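Long-range contacts in trans-isoprenyl diphosphate synthase (Caulobacter crescentus, PDB 3OYR), which probably makes octaprenyl diphosphate by adding isopentenyl units to farnesyl diphosphate, thereby supplying the side-chain precursor of ubiquinone and menaquinone: residues Ala190-Leu195 / Leu226-Ala231; Arg218-Asn223 / Asp315-Ala320; Thr258-Leu263 / Asp304-Leu309. All coordinates share one frame; numbering follows the deposited sequence. Where two conformers were deposited one is given.

Interaction 1. Residues Ala190-Leu195 / Leu226-Ala231; sequences AKTAEL and LAFQLA. With DMA (dimethylallyl diphosphate), chain G; DMA (dimethylallyl diphosphate), chain D.
Thr192 and Gln229 meet where helices 181-206 and 211-238 line the central pocket of the all-helical isoprenoid synthase fold, close to both bound dimethylallyl diphosphates. The short segments 190-195 and 226-231 approach to 8.5 Å between axes, with 139° between their directions, and the first of them carries a wider pi-type turn at residues 190-193.

One hydrogen bond crosses the interface: Thr192 OG1 donates to Gln229 OE1 over 2.6 Å. The side chains cross at about a right angle, and the hydroxyl sits above the amide carbonyl plane, 53° out of it. Gln229 starts with CG anti to the backbone N and then bends (chi2 58°), which puts CD beside the threonine hydroxyl. Its NE2 is held by Asp233 and makes a weak bond of 3.3 Å to O1A of the chain G ligand. With partners at both ends, the amide is unlikely to flip.

The apolar part is small. Ala193 CB rests on Leu226 CG at 3.8 Å, while Thr192 CG2 lies against Gln229 CB and obliquely near the Phe228 ring.

Of the two ligands, the chain G molecule runs beside Lys191, extended beyond CG, whose CD and CE pack near C1. Lys191 NZ makes a weak hydrogen bond to ligand O1 at 3.4 Å, its stronger partner being Gln170; Arg114 and Lys246 also bind this molecule. The chain D ligand brings its methyl C5 to 3.3 Å from Thr192 OG1 and 3.4 Å from Gln229 OE1. This molecule is also hydrogen-bonded by His98, Arg115, Arg69 and the backbone N of Lys66. Phe228 turns its ring edge to the diphosphate, CZ lying 3.3 Å from O2A in the ring plane.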
loop_
_atom_site.group_PDB
_atom_site.type_symbol
_atom_site.label_atom_id
_atom_site.label_comp_id
_atom_site.label_asym_id
_atom_site.label_seq_id
_atom_site.Cartn_x
_atom_site.Cartn_y
_atom_site.Cartn_z
ATOM N N ALA B 190 -15.145 7.632 1.471
ATOM C CA ALA B 190 -13.721 7.574 1.189
ATOM C C ALA B 190 -13.184 6.156 1.308
ATOM O O ALA B 190 -12.528 5.667 0.399
ATOM C CB ALA B 190 -12.953 8.526 2.113
ATOM N N LYS B 191 -13.488 5.491 2.419
ATOM C CA LYS B 191 -12.868 4.221 2.709
ATOM C C LYS B 191 -13.489 3.064 1.931
ATOM O O LYS B 191 -12.826 2.050 1.739
ATOM C CB LYS B 191 -12.897 3.935 4.207
ATOM C CG LYS B 191 -14.176 3.267 4.673
ATOM C CD LYS B 191 -14.012 2.694 6.062
ATOM C CE LYS B 191 -15.364 2.217 6.573
ATOM N NZ LYS B 191 -15.225 1.581 7.927
ATOM N N THR B 192 -14.741 3.213 1.484
ATOM C CA THR B 192 -15.429 2.103 0.817
ATOM C C THR B 192 -16.016 2.455 -0.533
ATOM O O THR B 192 -15.806 1.731 -1.501
ATOM C CB THR B 192 -16.514 1.490 1.716
ATOM O OG1 THR B 192 -15.903 1.003 2.926
ATOM C CG2 THR B 192 -17.231 0.335 1.001
ATOM N N ALA B 193 -16.754 3.559 -0.613
ATOM C CA ALA B 193 -17.488 3.850 -1.843
ATOM C C ALA B 193 -16.576 4.246 -3.019
ATOM O O ALA B 193 -16.888 3.954 -4.171
ATOM C CB ALA B 193 -18.566 4.898 -1.593
ATOM N N GLU B 194 -15.442 4.876 -2.715
ATOM C CA GLU B 194 -14.515 5.342 -3.742
ATOM C C GLU B 194 -13.890 4.238 -4.612
ATOM O O GLU B 194 -13.742 4.413 -5.824
ATOM C CB GLU B 194 -13.401 6.168 -3.110
ATOM C CG GLU B 194 -12.904 7.258 -4.018
ATOM C CD GLU B 194 -13.891 8.403 -4.095
ATOM O OE1 GLU B 194 -14.290 8.966 -3.047
ATOM O OE2 GLU B 194 -14.282 8.738 -5.215
ATOM N N LEU B 195 -13.540 3.107 -4.011
ATOM C CA LEU B 195 -13.000 1.946 -4.747
ATOM C C LEU B 195 -14.058 1.345 -5.729
ATOM O O LEU B 195 -13.743 0.997 -6.899
ATOM C CB LEU B 195 -12.453 0.887 -3.776
ATOM C CG LEU B 195 -11.620 -0.209 -4.444
ATOM C CD1 LEU B 195 -10.573 0.381 -5.406
ATOM C CD2 LEU B 195 -10.959 -1.049 -3.398
ATOM N N LEU B 226 -21.742 3.351 -1.198
ATOM C CA LEU B 226 -22.401 3.896 0.004
ATOM C C LEU B 226 -23.464 2.929 0.558
ATOM O O LEU B 226 -23.418 2.550 1.747
ATOM C CB LEU B 226 -22.980 5.287 -0.283
ATOM C CG LEU B 226 -21.911 6.352 -0.593
ATOM C CD1 LEU B 226 -22.528 7.629 -1.107
ATOM C CD2 LEU B 226 -21.091 6.649 0.642
ATOM N N ALA B 227 -24.366 2.478 -0.319
ATOM C CA ALA B 227 -25.370 1.453 0.027
ATOM C C ALA B 227 -24.686 0.237 0.622
ATOM O O ALA B 227 -25.081 -0.249 1.703
ATOM C CB ALA B 227 -26.192 1.049 -1.234
ATOM N N PHE B 228 -23.633 -0.215 -0.069
ATOM C CA PHE B 228 -22.876 -1.403 0.306
ATOM C C PHE B 228 -22.349 -1.289 1.727
ATOM O O PHE B 228 -22.536 -2.202 2.538
ATOM C CB PHE B 228 -21.709 -1.640 -0.684
ATOM C CG PHE B 228 -20.992 -2.951 -0.481
ATOM C CD1 PHE B 228 -21.479 -4.121 -1.072
ATOM C CD2 PHE B 228 -19.832 -3.023 0.308
ATOM C CE1 PHE B 228 -20.822 -5.351 -0.865
ATOM C CE2 PHE B 228 -19.157 -4.252 0.504
ATOM C CZ PHE B 228 -19.655 -5.413 -0.073
ATOM N N GLN B 229 -21.704 -0.163 2.031
ATOM C CA GLN B 229 -21.082 0.023 3.339
ATOM C C GLN B 229 -22.102 0.197 4.470
ATOM O O GLN B 229 -21.913 -0.337 5.576
ATOM C CB GLN B 229 -20.115 1.192 3.303
ATOM C CG GLN B 229 -19.282 1.304 4.562
ATOM C CD GLN B 229 -18.470 0.051 4.856
ATOM O OE1 GLN B 229 -17.811 -0.498 3.980
ATOM N NE2 GLN B 229 -18.518 -0.402 6.090
ATOM N N LEU B 230 -23.171 0.944 4.199
ATOM C CA LEU B 230 -24.312 1.041 5.131
ATOM C C LEU B 230 -24.875 -0.339 5.478
ATOM O O LEU B 230 -25.070 -0.640 6.656
ATOM C CB LEU B 230 -25.410 1.941 4.567
ATOM C CG LEU B 230 -25.027 3.425 4.584
ATOM C CD1 LEU B 230 -25.949 4.207 3.704
ATOM C CD2 LEU B 230 -25.077 3.959 5.967
ATOM N N ALA B 231 -25.100 -1.179 4.462
ATOM C CA ALA B 231 -25.533 -2.561 4.696
ATOM C C ALA B 231 -24.488 -3.356 5.471
ATOM O O ALA B 231 -24.845 -4.110 6.365
ATOM C CB ALA B 231 -25.886 -3.266 3.396
HETATM C C1 DMA G . -13.513 -0.820 5.849
HETATM O O1 DMA G . -14.755 -1.349 6.300
HETATM C C2 DMA G . -12.546 -1.866 5.392
HETATM C C3 DMA G . -11.789 -1.718 4.298
HETATM C C4 DMA G . -11.819 -0.508 3.419
HETATM C C5 DMA G . -10.864 -2.838 3.954
HETATM P PA DMA G . -14.961 -2.346 7.573
HETATM O O1A DMA G . -16.393 -2.132 7.961
HETATM O O2A DMA G . -13.866 -2.224 8.598
HETATM O O3A DMA G . -14.837 -3.752 6.786
HETATM P PB DMA G . -14.832 -5.228 7.447
HETATM O O1B DMA G . -14.855 -6.025 6.169
HETATM O O2B DMA G . -16.078 -5.300 8.298
HETATM O O3B DMA G . -13.580 -5.347 8.286
HETATM C C1 DMA D . -15.076 -6.049 2.824
HETATM O O1 DMA D . -15.490 -6.155 1.455
HETATM C C2 DMA D . -14.709 -4.610 2.740
HETATM C C3 DMA D . -15.562 -3.637 3.071
HETATM C C4 DMA D . -16.913 -3.904 3.681
HETATM C C5 DMA D . -15.100 -2.233 2.838
HETATM P PA DMA D . -16.455 -7.272 0.828
HETATM O O1A DMA D . -16.701 -7.010 -0.644
HETATM O O2A DMA D . -17.680 -7.374 1.694
HETATM O O3A DMA D . -15.470 -8.536 1.073
HETATM P PB DMA D . -15.182 -9.824 0.125
HETATM O O1B DMA D . -14.194 -9.357 -0.927
HETATM O O2B DMA D . -14.553 -10.689 1.196
HETATM O O3B DMA D . -16.480 -10.324 -0.448
#

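Interaction 2. Residues Arg218-Asn223 / Asp315-Ala320; sequences RDYGLN and DKAKAA
Tyr220 and Asn223 pack on Ala317 in a close, nearly antiparallel helix pair, joining helix 211-238 to helix 302-320 at a partly buried site away from the ligands. The segment axes come within 7.7 Å at 168°, and the CA atoms of Tyr220 and Ala317 are only 4.3 Å apart, an approach that the small alanine side chains accommodate. Tyr220 presents its ring edge to the backbone, CD1 lying 3.1 Å from Ala317 O in the ring plane, while its OH bonds to Leu333 O of helix 328-342. Ala320 CB settles against Tyr220 N at 3.6 Å and beside the carboxylate of Asp219.

Asn223 lays its OD1 against CB of Lys316. Its ND2 donates to Asp219 O at 2.8 Å, and the backbone N of Asn223 reaches that oxygen from the other face of the carbonyl plane. An alanine here would keep CB against Ala317 but would probably leave Asp219 O without its second donor and open a gap beside Lys316.

A water donates to Asp219 OD2 and weakly to Ala320 O. With no direct hydrogen bond between the segments, close packing joins them, and this water adds just a weak polar bridge.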
loop_
_atom_site.group_PDB
_atom_site.type_symbol
_atom_site.label_atom_id
_atom_site.label_comp_id
_atom_site.label_asym_id
_atom_site.label_seq_id
_atom_site.Cartn_x
_atom_site.Cartn_y
_atom_site.Cartn_z
ATOM N N ARG B 218 -19.176 5.887 -12.926
ATOM C CA ARG B 218 -18.622 6.362 -11.673
ATOM C C ARG B 218 -19.706 6.648 -10.635
ATOM O O ARG B 218 -19.622 6.177 -9.495
ATOM C CB ARG B 218 -17.775 7.611 -11.875
ATOM C CG ARG B 218 -17.186 8.078 -10.582
ATOM C CD ARG B 218 -16.331 9.320 -10.663
ATOM N NE ARG B 218 -15.903 9.620 -9.303
ATOM C CZ ARG B 218 -14.961 8.955 -8.628
ATOM N NH1 ARG B 218 -14.264 7.949 -9.171
ATOM N NH2 ARG B 218 -14.704 9.320 -7.394
ATOM N N ASP B 219 -20.718 7.404 -11.048
ATOM C CA ASP B 219 -21.899 7.731 -10.227
ATOM C C ASP B 219 -22.586 6.463 -9.707
ATOM O O ASP B 219 -23.001 6.410 -8.554
ATOM C CB ASP B 219 -22.875 8.552 -11.097
ATOM C CG ASP B 219 -23.972 9.274 -10.303
ATOM O OD1 ASP B 219 -23.876 9.405 -9.057
ATOM O OD2 ASP B 219 -24.952 9.724 -10.964
ATOM N N TYR B 220 -22.714 5.451 -10.573
ATOM C CA TYR B 220 -23.307 4.166 -10.212
ATOM C C TYR B 220 -22.495 3.517 -9.093
ATOM O O TYR B 220 -23.042 3.136 -8.074
ATOM C CB TYR B 220 -23.442 3.204 -11.437
ATOM C CG TYR B 220 -23.760 1.791 -11.016
ATOM C CD1 TYR B 220 -25.066 1.415 -10.714
ATOM C CD2 TYR B 220 -22.749 0.833 -10.861
ATOM C CE1 TYR B 220 -25.374 0.129 -10.288
ATOM C CE2 TYR B 220 -23.060 -0.453 -10.423
ATOM C CZ TYR B 220 -24.367 -0.797 -10.157
ATOM O OH TYR B 220 -24.655 -2.062 -9.716
ATOM N N GLY B 221 -21.182 3.414 -9.300
ATOM C CA GLY B 221 -20.307 2.752 -8.339
ATOM C C GLY B 221 -20.234 3.476 -6.995
ATOM O O GLY B 221 -20.262 2.821 -5.957
ATOM N N LEU B 222 -20.163 4.816 -7.010
ATOM C CA LEU B 222 -20.083 5.590 -5.764
ATOM C C LEU B 222 -21.330 5.345 -4.909
ATOM O O LEU B 222 -21.241 4.982 -3.712
ATOM C CB LEU B 222 -19.915 7.081 -6.073
ATOM C CG LEU B 222 -19.309 8.015 -5.021
ATOM C CD1 LEU B 222 -20.324 8.414 -3.954
ATOM C CD2 LEU B 222 -18.075 7.412 -4.384
ATOM N N ASN B 223 -22.495 5.526 -5.518
ATOM C CA ASN B 223 -23.743 5.247 -4.826
ATOM C C ASN B 223 -23.904 3.784 -4.416
ATOM O O ASN B 223 -24.389 3.509 -3.305
ATOM C CB ASN B 223 -24.950 5.767 -5.611
ATOM C CG ASN B 223 -24.984 7.269 -5.661
ATOM O OD1 ASN B 223 -25.253 7.933 -4.659
ATOM N ND2 ASN B 223 -24.699 7.819 -6.828
ATOM N N ASP B 315 -31.106 3.231 -4.996
ATOM C CA ASP B 315 -31.960 3.900 -6.004
ATOM C C ASP B 315 -31.169 4.881 -6.838
ATOM O O ASP B 315 -31.357 4.979 -8.059
ATOM C CB ASP B 315 -33.159 4.629 -5.335
ATOM C CG ASP B 315 -34.142 3.661 -4.681
ATOM O OD1 ASP B 315 -34.076 2.444 -4.962
ATOM O OD2 ASP B 315 -34.970 4.113 -3.866
ATOM N N LYS B 316 -30.287 5.629 -6.169
ATOM C CA LYS B 316 -29.406 6.587 -6.842
ATOM C C LYS B 316 -28.474 5.832 -7.803
ATOM O O LYS B 316 -28.273 6.251 -8.945
ATOM C CB LYS B 316 -28.595 7.400 -5.821
ATOM C CG LYS B 316 -29.390 8.472 -5.051
ATOM C CD LYS B 316 -28.581 9.022 -3.888
ATOM C CE LYS B 316 -29.321 10.142 -3.152
ATOM N NZ LYS B 316 -28.831 11.504 -3.522
ATOM N N ALA B 317 -27.931 4.692 -7.346
ATOM C CA ALA B 317 -27.074 3.860 -8.228
ATOM C C ALA B 317 -27.822 3.388 -9.482
ATOM O O ALA B 317 -27.303 3.511 -10.594
ATOM C CB ALA B 317 -26.457 2.671 -7.477
ATOM N N LYS B 318 -29.050 2.898 -9.299
ATOM C CA LYS B 318 -29.860 2.452 -10.426
ATOM C C LYS B 318 -30.201 3.614 -11.373
ATOM O O LYS B 318 -30.118 3.462 -12.574
ATOM C CB LYS B 318 -31.123 1.750 -9.956
ATOM C CG LYS B 318 -30.882 0.529 -9.099
ATOM C CD LYS B 318 -32.140 0.114 -8.371
ATOM C CE LYS B 318 -32.870 -0.981 -9.111
ATOM N NZ LYS B 318 -33.965 -1.564 -8.280
ATOM N N ALA B 319 -30.534 4.777 -10.818
ATOM C CA ALA B 319 -30.865 5.948 -11.623
ATOM C C ALA B 319 -29.646 6.502 -12.349
ATOM O O ALA B 319 -29.778 7.061 -13.440
ATOM C CB ALA B 319 -31.571 7.056 -10.749
ATOM N N ALA B 320 -28.461 6.339 -11.759
ATOM C CA ALA B 320 -27.204 6.716 -12.447
ATOM C C ALA B 320 -26.978 6.061 -13.825
ATOM O O ALA B 320 -26.251 6.601 -14.657
ATOM C CB ALA B 320 -26.014 6.472 -11.549
HETATM O O HOH W 1 -25.360 9.715 -13.459
#

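Interaction 3. Residues Thr258-Leu263 / Asp304-Leu309; sequences TLPLLL and DATLDL
Pro260 and Thr306 mark the nearest backbone approach, with CA atoms 6.1 Å apart. Segment 258-263 covers the start of helix 259-267, with Thr258 at the N-cap position though its side chain makes no capping bond; segment 304-309 lies within helix 302-320. Their axes come to 9.4 Å at an angle of 127°, so the second helix slants across the first turn of the other. A proline fits easily in such a first turn, where a backbone N-H has no carbonyl earlier in the helix to meet.

Thr306 is the middle of the contact. Its OG1 stands beside the backbone N, anti to the carbonyl carbon (chi1 -58°), which brings the oxygen to 3.7 Å from both CA and CG of Pro260. The two side chains cross at about a right angle. This hydroxyl is buried, yet it is satisfied within its own helix by a hydrogen bond with Ala302 O, and the carbons of the Pro260 ring pack against it without any polar bond between the segments.

Leucines flank this centre. Leu263 CD1 lies 3.8 Å from Thr306 OG1 and 3.9 Å from Ala305 CB. Leu259 and Leu309 cross at about a right angle, with CD2 of Leu259 and CD2 of Leu309 3.8 Å apart.

The contact thus joins helix 302-320 to the start of helix 259-267 through van der Waals packing, with no hydrogen bond between the two segments. Leu230 of helix 211-238 touches both Leu259 and Leu309, Tyr184 and Gln181 of helix 181-206 also pack on Leu259, and Ile297 of helix 287-299 adjoins Pro260.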
loop_
_atom_site.group_PDB
_atom_site.type_symbol
_atom_site.label_atom_id
_atom_site.label_comp_id
_atom_site.label_asym_id
_atom_site.label_seq_id
_atom_site.Cartn_x
_atom_site.Cartn_y
_atom_site.Cartn_z
ATOM N N THR B 258 -20.533 3.639 14.271
ATOM C CA THR B 258 -21.060 3.634 12.926
ATOM C C THR B 258 -22.494 4.097 13.062
ATOM O O THR B 258 -23.027 4.168 14.179
ATOM C CB THR B 258 -21.015 2.229 12.335
ATOM O OG1 THR B 258 -21.806 1.360 13.135
ATOM C CG2 THR B 258 -19.586 1.686 12.310
ATOM N N LEU B 259 -23.108 4.422 11.933
ATOM C CA LEU B 259 -24.475 4.894 11.895
ATOM C C LEU B 259 -25.518 4.071 12.699
ATOM O O LEU B 259 -26.288 4.680 13.430
ATOM C CB LEU B 259 -24.929 5.142 10.452
ATOM C CG LEU B 259 -26.230 5.923 10.298
ATOM C CD1 LEU B 259 -26.021 7.373 10.722
ATOM C CD2 LEU B 259 -26.760 5.813 8.887
ATOM N N PRO B 260 -25.540 2.711 12.591
ATOM C CA PRO B 260 -26.562 2.010 13.399
ATOM C C PRO B 260 -26.488 2.353 14.887
ATOM O O PRO B 260 -27.529 2.580 15.518
ATOM C CB PRO B 260 -26.234 0.531 13.193
ATOM C CG PRO B 260 -25.517 0.471 11.910
ATOM C CD PRO B 260 -24.794 1.768 11.733
ATOM N N LEU B 261 -25.265 2.431 15.413
ATOM C CA LEU B 261 -25.005 2.820 16.800
ATOM C C LEU B 261 -25.417 4.261 17.100
ATOM O O LEU B 261 -26.052 4.535 18.126
ATOM C CB LEU B 261 -23.521 2.628 17.133
ATOM C CG LEU B 261 -23.094 3.068 18.535
ATOM C CD1 LEU B 261 -23.769 2.176 19.546
ATOM C CD2 LEU B 261 -21.578 3.060 18.718
ATOM N N LEU B 262 -25.044 5.169 16.205
ATOM C CA LEU B 262 -25.373 6.584 16.334
ATOM C C LEU B 262 -26.886 6.830 16.352
ATOM O O LEU B 262 -27.391 7.616 17.171
ATOM C CB LEU B 262 -24.736 7.388 15.198
ATOM C CG LEU B 262 -23.214 7.544 15.113
ATOM C CD1 LEU B 262 -22.852 8.408 13.890
ATOM C CD2 LEU B 262 -22.648 8.160 16.381
ATOM N N LEU B 263 -27.596 6.150 15.452
ATOM C CA LEU B 263 -29.035 6.279 15.343
ATOM C C LEU B 263 -29.728 5.696 16.566
ATOM O O LEU B 263 -30.660 6.311 17.075
ATOM C CB LEU B 263 -29.561 5.622 14.067
ATOM C CG LEU B 263 -29.251 6.286 12.716
ATOM C CD1 LEU B 263 -29.755 5.410 11.561
ATOM C CD2 LEU B 263 -29.839 7.699 12.622
ATOM N N ASP B 304 -33.056 -0.781 10.829
ATOM C CA ASP B 304 -33.965 -0.549 9.702
ATOM C C ASP B 304 -33.731 0.784 9.014
ATOM O O ASP B 304 -33.729 0.852 7.785
ATOM C CB ASP B 304 -35.433 -0.692 10.123
ATOM C CG ASP B 304 -35.853 -2.145 10.286
ATOM O OD1 ASP B 304 -36.672 -2.425 11.190
ATOM O OD2 ASP B 304 -35.362 -3.008 9.517
ATOM N N ALA B 305 -33.527 1.830 9.810
ATOM C CA ALA B 305 -33.264 3.180 9.299
ATOM C C ALA B 305 -31.949 3.267 8.480
ATOM O O ALA B 305 -31.895 3.970 7.469
ATOM C CB ALA B 305 -33.270 4.195 10.440
ATOM N N THR B 306 -30.920 2.537 8.915
ATOM C CA THR B 306 -29.654 2.380 8.182
ATOM C C THR B 306 -29.886 1.785 6.790
ATOM O O THR B 306 -29.398 2.321 5.775
ATOM C CB THR B 306 -28.675 1.479 8.974
ATOM O OG1 THR B 306 -28.443 2.047 10.268
ATOM C CG2 THR B 306 -27.327 1.350 8.253
ATOM N N LEU B 307 -30.655 0.697 6.751
ATOM C CA LEU B 307 -31.009 0.034 5.497
ATOM C C LEU B 307 -31.948 0.840 4.599
ATOM O O LEU B 307 -31.888 0.697 3.367
ATOM C CB LEU B 307 -31.535 -1.394 5.740
ATOM C CG LEU B 307 -30.568 -2.401 6.405
ATOM C CD1 LEU B 307 -31.250 -3.750 6.665
ATOM C CD2 LEU B 307 -29.281 -2.618 5.606
ATOM N N ASP B 308 -32.789 1.690 5.201
ATOM C CA ASP B 308 -33.604 2.671 4.447
ATOM C C ASP B 308 -32.708 3.652 3.703
ATOM O O ASP B 308 -32.957 3.998 2.536
ATOM C CB ASP B 308 -34.533 3.482 5.366
ATOM C CG ASP B 308 -35.733 2.681 5.877
ATOM O OD1 ASP B 308 -36.287 3.066 6.934
ATOM O OD2 ASP B 308 -36.124 1.676 5.246
ATOM N N LEU B 309 -31.667 4.105 4.384
ATOM C CA LEU B 309 -30.703 5.009 3.776
ATOM C C LEU B 309 -29.904 4.266 2.693
ATOM O O LEU B 309 -29.697 4.788 1.600
ATOM C CB LEU B 309 -29.785 5.619 4.841
ATOM C CG LEU B 309 -28.761 6.669 4.379
ATOM C CD1 LEU B 309 -29.428 7.822 3.622
ATOM C CD2 LEU B 309 -27.939 7.206 5.556
#

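In the fold
Helix 211-238 is common to interactions 1 and 2, whose centres lie about 12 Å apart; helix 302-320 is common to interactions 2 and 3, which do not touch and are about 20 Å apart between centres. Packing of Ala193 CB on Leu222 O connects the first two, beside a salt bridge from Glu194 to Arg218 whose modelled separation is doubtfully short. Interactions 1 and 3 meet where Leu230 O lies 3.4 Å from Thr306 CG2 and Ala231 packs on Leu307. Only interaction 1 lines the ligand pocket, its Gln229 side chain about 4 Å from a bound calcium. The Pro260 side chain of interaction 3 is about 10 Å from a ligand, and the Tyr220 side chain of interaction 2 about 13 Å.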